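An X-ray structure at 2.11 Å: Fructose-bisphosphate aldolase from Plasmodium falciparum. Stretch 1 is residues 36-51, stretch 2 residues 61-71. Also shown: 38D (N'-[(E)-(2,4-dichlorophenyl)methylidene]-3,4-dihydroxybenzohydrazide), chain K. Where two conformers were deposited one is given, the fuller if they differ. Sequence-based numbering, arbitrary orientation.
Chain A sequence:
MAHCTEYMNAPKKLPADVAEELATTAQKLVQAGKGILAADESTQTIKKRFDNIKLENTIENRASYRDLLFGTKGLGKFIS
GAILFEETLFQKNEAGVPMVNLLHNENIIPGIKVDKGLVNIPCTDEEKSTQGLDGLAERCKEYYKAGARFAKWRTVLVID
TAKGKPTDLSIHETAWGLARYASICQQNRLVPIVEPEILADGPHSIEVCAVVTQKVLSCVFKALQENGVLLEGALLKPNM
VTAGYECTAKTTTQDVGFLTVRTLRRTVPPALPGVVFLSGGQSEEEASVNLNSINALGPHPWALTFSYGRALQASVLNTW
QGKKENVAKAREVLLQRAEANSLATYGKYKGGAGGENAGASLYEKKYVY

Stretch 1, residues 36-51: ILAADESTQTIKKRFD
Stretch 2 61-71: NRASYRDLLFG

Stretch 1 enters as a strand already under way at Ile36, which runs to about Ala39, turns through Asp40 to Ser42, and continues as a helix that runs to Asp51 and beyond. Stretch 2 continues a helix that began earlier in the chain, through Phe70; Gly71 (phi/psi -89/8°) is the first residue to leave helical values. The strand runs nearly antiparallel to the second helix (173°, closest axis approach 11.0 Å), whereas the two helices cross at 80° with a closest approach of 11.8 Å. Register is fixed by three pairs: Ala39 CA to Arg66 CA is 7.6 Å, Ile46 CA to Arg62 CA is 7.9 Å, and Phe50 CA to Asn61 CA is 8.8 Å. The contact buries 526 Å², and the three largest shares belong to Phe50 (81 Å²), Arg66 (66 Å²) and Arg62 (60 Å²).

Phe50, chi1 -74° (m) and chi2 -12°, points its CA-to-CB bond toward stretch 2 and brings its ring against Asn61, Arg62 and Tyr65. Its CZ lies 4.0 Å from Tyr65 CB, which sits at the ring edge; CZ is also 3.8 Å from Asn61 O, and Phe50 CE2 is 3.8 Å from Arg62 CG. An apolar ring suits this buried place, where its neighbours include Arg62 CG and Tyr65 CB. Tyr65 (chi1 173°, t) also meets Ile46, its CE2 4.3 Å from Ile46 CD1.

Arg62, m-t-m through chi3, meets stretch 1 largely through its aliphatic portion: CD packs 3.7 Å from Ile46 CG2, and NH2 reaches to 4.0 Å from Thr43 CG2. Its NE and NH2 are hydrogen-bonded elsewhere in the structure, so these two nitrogens are satisfied while CG and CD pack.

Arg66 starts sideways, but its end comes nearer. With chi1 -104° (between wells), chi2 61° and chi3 83° (both p), NE donates to Arg62 O (3.2 Å, 157°), one turn back. NH2 gives the single hydrogen bond between the stretches, to Ala39 O: 3.2 Å and weak, with an N-H...O angle of 126°, although the oxygen lies near the guanidinium plane. Glu41 (m, p) adds a salt bridge, OE1 to Arg66 NH2 at 3.6 Å; OE1 lies well out of that plane, so the attraction is between charges only. Ile46 (t, p) covers one face, its CG1 4.1 Å from Arg66 NH1.

Beyond this, the strand packs without polar contact. Leu37 (t, p) and Ala39, alternate residues, both point toward the helix. Leu37 CD2 lies 4.0 Å from Phe70 CE1, and Ala39 CB 3.9 Å from Phe70 CZ, both at the ring edge; Ala39 CB is also 4.2 Å from Leu69 CD1.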

ATOM      1  N   ILE A  36      -0.800  26.615 -21.740  1.00 36.39           N
ATOM      2  CA  ILE A  36       0.458  26.962 -21.086  1.00 34.49           C
ATOM      3  C   ILE A  36       1.646  26.817 -22.034  1.00 34.47           C
ATOM      4  O   ILE A  36       1.765  25.822 -22.750  1.00 34.11           O
ATOM      5  CB  ILE A  36       0.696  26.089 -19.835  1.00 36.59           C
ATOM      6  CG1 ILE A  36      -0.462  26.243 -18.847  1.00 35.76           C
ATOM      7  CG2 ILE A  36       2.015  26.451 -19.165  1.00 34.53           C
ATOM      8  CD1 ILE A  36      -0.292  25.442 -17.574  1.00 36.28           C
ATOM      9  N   LEU A  37       2.519  27.819 -22.040  1.00 33.80           N
ATOM     10  CA  LEU A  37       3.739  27.775 -22.838  1.00 38.49           C
ATOM     11  C   LEU A  37       4.908  27.241 -22.017  1.00 38.62           C
ATOM     12  O   LEU A  37       5.305  27.845 -21.021  1.00 36.93           O
ATOM     13  CB  LEU A  37       4.075  29.164 -23.387  1.00 40.52           C
ATOM     14  CG  LEU A  37       5.454  29.323 -24.035  1.00 38.98           C
ATOM     15  CD1 LEU A  37       5.588  28.443 -25.272  1.00 41.65           C
ATOM     16  CD2 LEU A  37       5.727  30.781 -24.376  1.00 43.72           C
ATOM     17  N   ALA A  38       5.456  26.108 -22.441  1.00 39.43           N
ATOM     18  CA  ALA A  38       6.576  25.493 -21.738  1.00 47.39           C
ATOM     19  C   ALA A  38       7.911  26.003 -22.271  1.00 48.33           C
ATOM     20  O   ALA A  38       8.466  25.443 -23.216  1.00 53.59           O
ATOM     21  CB  ALA A  38       6.504  23.977 -21.850  1.00 50.61           C
ATOM     22  N   ALA A  39       8.421  27.066 -21.660  1.00 44.83           N
ATOM     23  CA  ALA A  39       9.698  27.642 -22.064  1.00 51.05           C
ATOM     24  C   ALA A  39      10.717  27.558 -20.933  1.00 53.25           C
ATOM     25  O   ALA A  39      11.465  28.505 -20.689  1.00 51.11           O
ATOM     26  CB  ALA A  39       9.513  29.084 -22.508  1.00 46.98           C
ATOM     27  N   ASP A  40      10.738  26.421 -20.246  1.00 48.18           N
ATOM     28  CA  ASP A  40      11.634  26.228 -19.113  1.00 57.29           C
ATOM     29  C   ASP A  40      12.749  25.236 -19.427  1.00 58.58           C
ATOM     30  O   ASP A  40      13.070  24.371 -18.613  1.00 62.54           O
ATOM     31  CB  ASP A  40      10.847  25.756 -17.888  1.00 50.54           C
ATOM     32  CG  ASP A  40       9.944  24.580 -18.196  1.00 53.28           C
ATOM     33  OD1 ASP A  40       9.449  24.492 -19.338  1.00 55.90           O
ATOM     34  OD2 ASP A  40       9.726  23.744 -17.294  1.00 55.26           O
ATOM     35  N   GLU A  41      13.340  25.369 -20.610  1.00 57.58           N
ATOM     36  CA  GLU A  41      14.446  24.509 -21.011  1.00 58.57           C
ATOM     37  C   GLU A  41      15.710  24.861 -20.235  1.00 67.37           C
ATOM     38  O   GLU A  41      16.023  26.036 -20.044  1.00 66.31           O
ATOM     39  CB  GLU A  41      14.711  24.625 -22.516  1.00 60.13           C
ATOM     40  CG  GLU A  41      13.548  24.204 -23.402  1.00 64.34           C
ATOM     41  CD  GLU A  41      12.508  25.296 -23.570  1.00 57.03           C
ATOM     42  OE1 GLU A  41      12.783  26.448 -23.177  1.00 51.85           O
ATOM     43  OE2 GLU A  41      11.415  24.999 -24.096  1.00 54.89           O
ATOM     44  N   SER A  42      16.434  23.839 -19.788  1.00 64.70           N
ATOM     45  CA  SER A  42      17.687  24.051 -19.075  1.00 66.95           C
ATOM     46  C   SER A  42      18.775  24.521 -20.036  1.00 68.45           C
ATOM     47  O   SER A  42      18.543  24.631 -21.240  1.00 65.24           O
ATOM     48  CB  SER A  42      18.127  22.774 -18.357  1.00 68.21           C
ATOM     49  OG  SER A  42      18.379  21.728 -19.277  1.00 74.29           O
ATOM     50  N   THR A  43      19.959  24.794 -19.498  1.00 60.75           N
ATOM     51  CA  THR A  43      21.069  25.296 -20.300  1.00 62.60           C
ATOM     52  C   THR A  43      21.491  24.293 -21.370  1.00 69.29           C
ATOM     53  O   THR A  43      21.676  24.654 -22.532  1.00 68.75           O
ATOM     54  CB  THR A  43      22.287  25.638 -19.424  1.00 70.89           C
ATOM     55  OG1 THR A  43      21.893  26.548 -18.389  1.00 72.47           O
ATOM     56  CG2 THR A  43      23.385  26.274 -20.261  1.00 72.55           C
ATOM     57  N   GLN A  44      21.638  23.033 -20.975  1.00 67.26           N
ATOM     58  CA  GLN A  44      22.032  21.984 -21.908  1.00 77.31           C
ATOM     59  C   GLN A  44      20.876  21.598 -22.828  1.00 71.80           C
ATOM     60  O   GLN A  44      21.090  21.051 -23.910  1.00 73.27           O
ATOM     61  CB  GLN A  44      22.536  20.753 -21.153  1.00 85.28           C
ATOM     62  CG  GLN A  44      21.494  20.099 -20.260  1.00 99.15           C
ATOM     63  CD  GLN A  44      22.020  18.860 -19.562  1.00108.13           C
ATOM     64  OE1 GLN A  44      23.215  18.568 -19.608  1.00119.05           O
ATOM     65  NE2 GLN A  44      21.126  18.123 -18.912  1.00 99.73           N
ATOM     66  N   THR A  45      19.654  21.886 -22.392  1.00 79.25           N
ATOM     67  CA  THR A  45      18.466  21.574 -23.181  1.00 69.68           C
ATOM     68  C   THR A  45      18.248  22.615 -24.273  1.00 66.85           C
ATOM     69  O   THR A  45      18.001  22.273 -25.430  1.00 67.47           O
ATOM     70  CB  THR A  45      17.203  21.497 -22.301  1.00 66.93           C
ATOM     71  OG1 THR A  45      17.391  20.518 -21.273  1.00 75.09           O
ATOM     72  CG2 THR A  45      15.993  21.119 -23.140  1.00 61.83           C
ATOM     73  N   ILE A  46      18.347  23.887 -23.898  1.00 66.66           N
ATOM     74  CA  ILE A  46      18.168  24.981 -24.845  1.00 62.63           C
ATOM     75  C   ILE A  46      19.360  25.060 -25.798  1.00 69.27           C
ATOM     76  O   ILE A  46      19.277  25.668 -26.865  1.00 67.39           O
ATOM     77  CB  ILE A  46      17.986  26.334 -24.116  1.00 57.88           C
ATOM     78  CG1 ILE A  46      17.368  27.377 -25.049  1.00 50.74           C
ATOM     79  CG2 ILE A  46      19.309  26.823 -23.545  1.00 63.55           C
ATOM     80  CD1 ILE A  46      15.993  27.003 -25.553  1.00 46.92           C
ATOM     81  N   LYS A  47      20.465  24.431 -25.408  1.00 59.81           N
ATOM     82  CA  LYS A  47      21.664  24.396 -26.236  1.00 69.33           C
ATOM     83  C   LYS A  47      21.418  23.612 -27.518  1.00 67.59           C
ATOM     84  O   LYS A  47      21.766  24.062 -28.609  1.00 70.00           O
ATOM     85  CB  LYS A  47      22.835  23.781 -25.470  1.00 74.48           C
ATOM     86  CG  LYS A  47      24.085  23.599 -26.314  1.00 83.64           C
ATOM     87  CD  LYS A  47      25.171  22.862 -25.553  1.00 99.81           C
ATOM     88  CE  LYS A  47      26.395  22.649 -26.426  1.00107.43           C
ATOM     89  NZ  LYS A  47      26.993  23.939 -26.869  1.00115.09           N
ATOM     90  N   LYS A  48      20.810  22.438 -27.376  1.00 72.81           N
ATOM     91  CA  LYS A  48      20.534  21.570 -28.514  1.00 76.15           C
ATOM     92  C   LYS A  48      19.534  22.205 -29.477  1.00 68.62           C
ATOM     93  O   LYS A  48      19.420  21.790 -30.629  1.00 70.83           O
ATOM     94  CB  LYS A  48      20.015  20.213 -28.034  1.00 78.31           C
ATOM     95  CG  LYS A  48      20.978  19.476 -27.117  1.00 95.91           C
ATOM     96  CD  LYS A  48      20.433  18.115 -26.717  1.00103.35           C
ATOM     97  CE  LYS A  48      21.392  17.393 -25.784  1.00107.81           C
ATOM     98  NZ  LYS A  48      22.736  17.216 -26.400  1.00110.65           N
ATOM     99  N   ARG A  49      18.809  23.211 -28.995  1.00 79.39           N
ATOM    100  CA  ARG A  49      17.882  23.957 -29.836  1.00 71.61           C
ATOM    101  C   ARG A  49      18.631  24.991 -30.669  1.00 71.06           C
ATOM    102  O   ARG A  49      18.392  25.125 -31.869  1.00 74.89           O
ATOM    103  CB  ARG A  49      16.811  24.639 -28.984  1.00 59.87           C
ATOM    104  CG  ARG A  49      16.022  23.677 -28.118  1.00 58.95           C
ATOM    105  CD  ARG A  49      15.315  22.636 -28.965  1.00 67.08           C
ATOM    106  NE  ARG A  49      15.034  21.422 -28.207  1.00 71.91           N
ATOM    107  CZ  ARG A  49      15.784  20.326 -28.250  1.00 77.48           C
ATOM    108  NH1 ARG A  49      15.456  19.266 -27.525  1.00 90.68           N
ATOM    109  NH2 ARG A  49      16.861  20.289 -29.024  1.00 83.93           N
ATOM    110  N   PHE A  50      19.541  25.717 -30.028  1.00 63.13           N
ATOM    111  CA  PHE A  50      20.332  26.730 -30.715  1.00 66.51           C
ATOM    112  C   PHE A  50      21.288  26.100 -31.724  1.00 74.83           C
ATOM    113  O   PHE A  50      21.640  26.720 -32.728  1.00 73.74           O
ATOM    114  CB  PHE A  50      21.113  27.579 -29.708  1.00 64.37           C
ATOM    115  CG  PHE A  50      20.262  28.559 -28.949  1.00 58.42           C
ATOM    116  CD1 PHE A  50      18.958  28.817 -29.339  1.00 50.98           C
ATOM    117  CD2 PHE A  50      20.772  29.232 -27.850  1.00 60.97           C
ATOM    118  CE1 PHE A  50      18.175  29.721 -28.644  1.00 43.42           C
ATOM    119  CE2 PHE A  50      19.995  30.139 -27.151  1.00 54.31           C
ATOM    120  CZ  PHE A  50      18.695  30.383 -27.550  1.00 48.65           C
ATOM    121  N   ASP A  51      21.700  24.865 -31.454  1.00 66.26           N
ATOM    122  CA  ASP A  51      22.609  24.148 -32.343  1.00 72.64           C
ATOM    123  C   ASP A  51      21.941  23.798 -33.668  1.00 71.84           C
ATOM    124  O   ASP A  51      22.587  23.795 -34.716  1.00 76.90           O
ATOM    125  CB  ASP A  51      23.124  22.874 -31.669  1.00 79.84           C
ATOM    126  CG  ASP A  51      23.985  23.163 -30.455  1.00 91.81           C
ATOM    127  OD1 ASP A  51      24.620  24.238 -30.416  1.00 93.65           O
ATOM    128  OD2 ASP A  51      24.025  22.315 -29.538  1.00 88.74           O
ATOM    129  N   ASN A  61      21.792  35.301 -25.971  1.00 63.44           N
ATOM    130  CA  ASN A  61      20.885  34.642 -26.904  1.00 59.36           C
ATOM    131  C   ASN A  61      19.691  34.005 -26.201  1.00 52.50           C
ATOM    132  O   ASN A  61      18.572  34.043 -26.713  1.00 51.33           O
ATOM    133  CB  ASN A  61      21.632  33.585 -27.717  1.00 63.90           C
ATOM    134  CG  ASN A  61      22.624  34.192 -28.687  1.00 68.35           C
ATOM    135  OD1 ASN A  61      22.516  35.363 -29.050  1.00 71.10           O
ATOM    136  ND2 ASN A  61      23.593  33.395 -29.119  1.00 73.70           N
ATOM    137  N   ARG A  62      19.933  33.418 -25.033  1.00 53.03           N
ATOM    138  CA  ARG A  62      18.856  32.834 -24.243  1.00 54.68           C
ATOM    139  C   ARG A  62      17.885  33.919 -23.797  1.00 48.66           C
ATOM    140  O   ARG A  62      16.669  33.734 -23.837  1.00 41.35           O
ATOM    141  CB  ARG A  62      19.410  32.087 -23.028  1.00 55.75           C
ATOM    142  CG  ARG A  62      20.209  30.841 -23.375  1.00 62.21           C
ATOM    143  CD  ARG A  62      20.475  29.996 -22.140  1.00 64.93           C
ATOM    144  NE  ARG A  62      21.256  30.715 -21.138  1.00 68.42           N
ATOM    145  CZ  ARG A  62      22.582  30.673 -21.056  1.00 75.76           C
ATOM    146  NH1 ARG A  62      23.211  31.358 -20.112  1.00 79.47           N
ATOM    147  NH2 ARG A  62      23.278  29.946 -21.918  1.00 77.32           N
ATOM    148  N   ALA A  63      18.432  35.055 -23.380  1.00 56.40           N
ATOM    149  CA  ALA A  63      17.615  36.197 -22.995  1.00 58.77           C
ATOM    150  C   ALA A  63      16.853  36.740 -24.200  1.00 55.34           C
ATOM    151  O   ALA A  63      15.661  37.029 -24.111  1.00 50.09           O
ATOM    152  CB  ALA A  63      18.477  37.285 -22.376  1.00 60.81           C
ATOM    153  N   SER A  64      17.549  36.864 -25.327  1.00 60.72           N
ATOM    154  CA  SER A  64      16.951  37.387 -26.551  1.00 53.18           C
ATOM    155  C   SER A  64      15.815  36.500 -27.050  1.00 48.42           C
ATOM    156  O   SER A  64      14.779  36.996 -27.495  1.00 44.25           O
ATOM    157  CB  SER A  64      18.011  37.534 -27.644  1.00 52.01           C
ATOM    158  OG  SER A  64      19.049  38.407 -27.237  1.00 65.48           O
ATOM    159  N   TYR A  65      16.011  35.189 -26.971  1.00 52.89           N
ATOM    160  CA  TYR A  65      15.013  34.248 -27.464  1.00 47.55           C
ATOM    161  C   TYR A  65      13.753  34.255 -26.609  1.00 45.72           C
ATOM    162  O   TYR A  65      12.640  34.303 -27.134  1.00 43.61           O
ATOM    163  CB  TYR A  65      15.585  32.831 -27.523  1.00 48.18           C
ATOM    164  CG  TYR A  65      14.540  31.795 -27.860  1.00 44.19           C
ATOM    165  CD1 TYR A  65      13.826  31.867 -29.047  1.00 44.76           C
ATOM    166  CD2 TYR A  65      14.262  30.752 -26.988  1.00 46.05           C
ATOM    167  CE1 TYR A  65      12.865  30.929 -29.360  1.00 46.03           C
ATOM    168  CE2 TYR A  65      13.303  29.806 -27.294  1.00 44.69           C
ATOM    169  CZ  TYR A  65      12.610  29.900 -28.481  1.00 46.88           C
ATOM    170  OH  TYR A  65      11.655  28.965 -28.795  1.00 43.33           O
ATOM    171  N   ARG A  66      13.927  34.203 -25.294  1.00 47.90           N
ATOM    172  CA  ARG A  66      12.798  34.218 -24.371  0.64 44.97           C
ATOM    173  C   ARG A  66      12.099  35.572 -24.393  1.00 45.19           C
ATOM    174  O   ARG A  66      10.917  35.679 -24.074  1.00 45.82           O
ATOM    175  CB  ARG A  66      13.256  33.875 -22.952  0.64 45.43           C
ATOM    176  CG  ARG A  66      12.901  32.460 -22.513  0.64 45.03           C
ATOM    177  CD  ARG A  66      13.552  31.414 -23.404  0.64 46.16           C
ATOM    178  NE  ARG A  66      14.933  31.143 -23.018  0.64 55.27           N
ATOM    179  CZ  ARG A  66      15.306  30.134 -22.237  0.64 58.19           C
ATOM    180  NH1 ARG A  66      16.586  29.962 -21.937  0.64 61.85           N
ATOM    181  NH2 ARG A  66      14.398  29.294 -21.757  0.64 56.92           N
ATOM    182  N   ASP A  67      12.841  36.608 -24.774  1.00 52.71           N
ATOM    183  CA  ASP A  67      12.270  37.940 -24.928  1.00 50.01           C
ATOM    184  C   ASP A  67      11.353  37.967 -26.144  1.00 42.74           C
ATOM    185  O   ASP A  67      10.324  38.642 -26.149  1.00 44.42           O
ATOM    186  CB  ASP A  67      13.369  38.995 -25.070  1.00 58.07           C
ATOM    187  CG  ASP A  67      12.833  40.340 -25.523  1.00 59.26           C
ATOM    188  OD1 ASP A  67      12.361  41.113 -24.663  1.00 61.63           O
ATOM    189  OD2 ASP A  67      12.888  40.626 -26.738  1.00 58.10           O
ATOM    190  N   LEU A  68      11.741  37.222 -27.175  1.00 42.80           N
ATOM    191  CA  LEU A  68      10.953  37.115 -28.395  1.00 43.58           C
ATOM    192  C   LEU A  68       9.619  36.438 -28.112  1.00 47.17           C
ATOM    193  O   LEU A  68       8.585  36.824 -28.657  1.00 44.61           O
ATOM    194  CB  LEU A  68      11.733  36.342 -29.464  1.00 48.26           C
ATOM    195  CG  LEU A  68      11.103  36.119 -30.841  1.00 46.57           C
ATOM    196  CD1 LEU A  68      12.185  36.126 -31.901  1.00 52.40           C
ATOM    197  CD2 LEU A  68      10.331  34.809 -30.899  1.00 47.59           C
ATOM    198  N   LEU A  69       9.653  35.423 -27.255  1.00 44.31           N
ATOM    199  CA  LEU A  69       8.455  34.670 -26.910  1.00 40.45           C
ATOM    200  C   LEU A  69       7.512  35.486 -26.034  1.00 43.29           C
ATOM    201  O   LEU A  69       6.336  35.649 -26.354  1.00 44.66           O
ATOM    202  CB  LEU A  69       8.828  33.369 -26.196  1.00 41.31           C
ATOM    203  CG  LEU A  69       9.682  32.362 -26.971  1.00 42.47           C
ATOM    204  CD1 LEU A  69      10.032  31.173 -26.090  1.00 45.13           C
ATOM    205  CD2 LEU A  69       8.965  31.903 -28.230  1.00 37.05           C
ATOM    206  N   PHE A  70       8.039  36.005 -24.930  1.00 42.92           N
ATOM    207  CA  PHE A  70       7.210  36.663 -23.926  1.00 42.28           C
ATOM    208  C   PHE A  70       6.852  38.088 -24.330  1.00 43.88           C
ATOM    209  O   PHE A  70       5.897  38.667 -23.813  1.00 47.58           O
ATOM    210  CB  PHE A  70       7.921  36.664 -22.569  1.00 43.09           C
ATOM    211  CG  PHE A  70       8.415  35.308 -22.141  1.00 47.09           C
ATOM    212  CD1 PHE A  70       7.752  34.155 -22.533  1.00 45.54           C
ATOM    213  CD2 PHE A  70       9.546  35.187 -21.351  1.00 46.36           C
ATOM    214  CE1 PHE A  70       8.208  32.911 -22.148  1.00 45.47           C
ATOM    215  CE2 PHE A  70      10.005  33.944 -20.962  1.00 48.39           C
ATOM    216  CZ  PHE A  70       9.336  32.805 -21.363  1.00 49.01           C
ATOM    217  N   GLY A  71       7.619  38.648 -25.260  1.00 47.35           N
ATOM    218  CA  GLY A  71       7.380  40.001 -25.728  1.00 49.72           C
ATOM    219  C   GLY A  71       6.417  40.049 -26.897  1.00 51.42           C
ATOM    220  O   GLY A  71       6.212  41.101 -27.501  1.00 55.16           O
TER
HETATM  221  N12 38D K 401      15.302  17.432 -20.757  0.85 78.90           N
HETATM  222  C13 38D K 401      15.159  16.630 -21.940  0.85 78.90           C
HETATM  223  C15 38D K 401      17.579  16.075 -21.699  0.85 78.90           C
HETATM  224  C17 38D K 401      18.506  14.007 -22.475  0.85 78.90           C
HETATM  225  C20 38D K 401      16.165  14.432 -22.760  0.85 78.90           C
HETATM  226  C01 38D K 401      11.313  18.993 -20.220  0.85 78.90           C
HETATM  227  C02 38D K 401      10.008  19.476 -20.118  0.85 78.90           C
HETATM  228  O03 38D K 401       8.897  18.651 -20.393  0.85 78.90           O
HETATM  229  C04 38D K 401       9.797  20.795 -19.740  0.85 78.90           C
HETATM  230  C05 38D K 401      10.872  21.621 -19.464  0.85 78.90           C
HETATM  231  C06 38D K 401      12.166  21.143 -19.564  0.85 78.90           C
HETATM  232  O07 38D K 401       8.485  21.311 -19.630  0.85 78.90           O
HETATM  233  C08 38D K 401      12.382  19.832 -19.933  0.85 78.90           C
HETATM  234  C09 38D K 401      13.830  19.343 -20.044  0.85 78.90           C
HETATM  235  O10 38D K 401      14.751  20.077 -19.705  0.85 78.90           O
HETATM  236  N11 38D K 401      14.052  18.023 -20.565  0.85 78.90           N
HETATM  237  C14 38D K 401      16.331  15.675 -22.139  0.85 78.90           C
HETATM  238  C16 38D K 401      18.672  15.239 -21.864  0.85 78.90           C
HETATM  239 CL1  38D K 401      19.896  12.978 -22.669  0.85 78.90          CL
HETATM  240  C19 38D K 401      17.262  13.596 -22.924  0.85 78.90           C
HETATM  241 CL2  38D K 401      14.607  13.896 -23.332  0.85 78.90          CL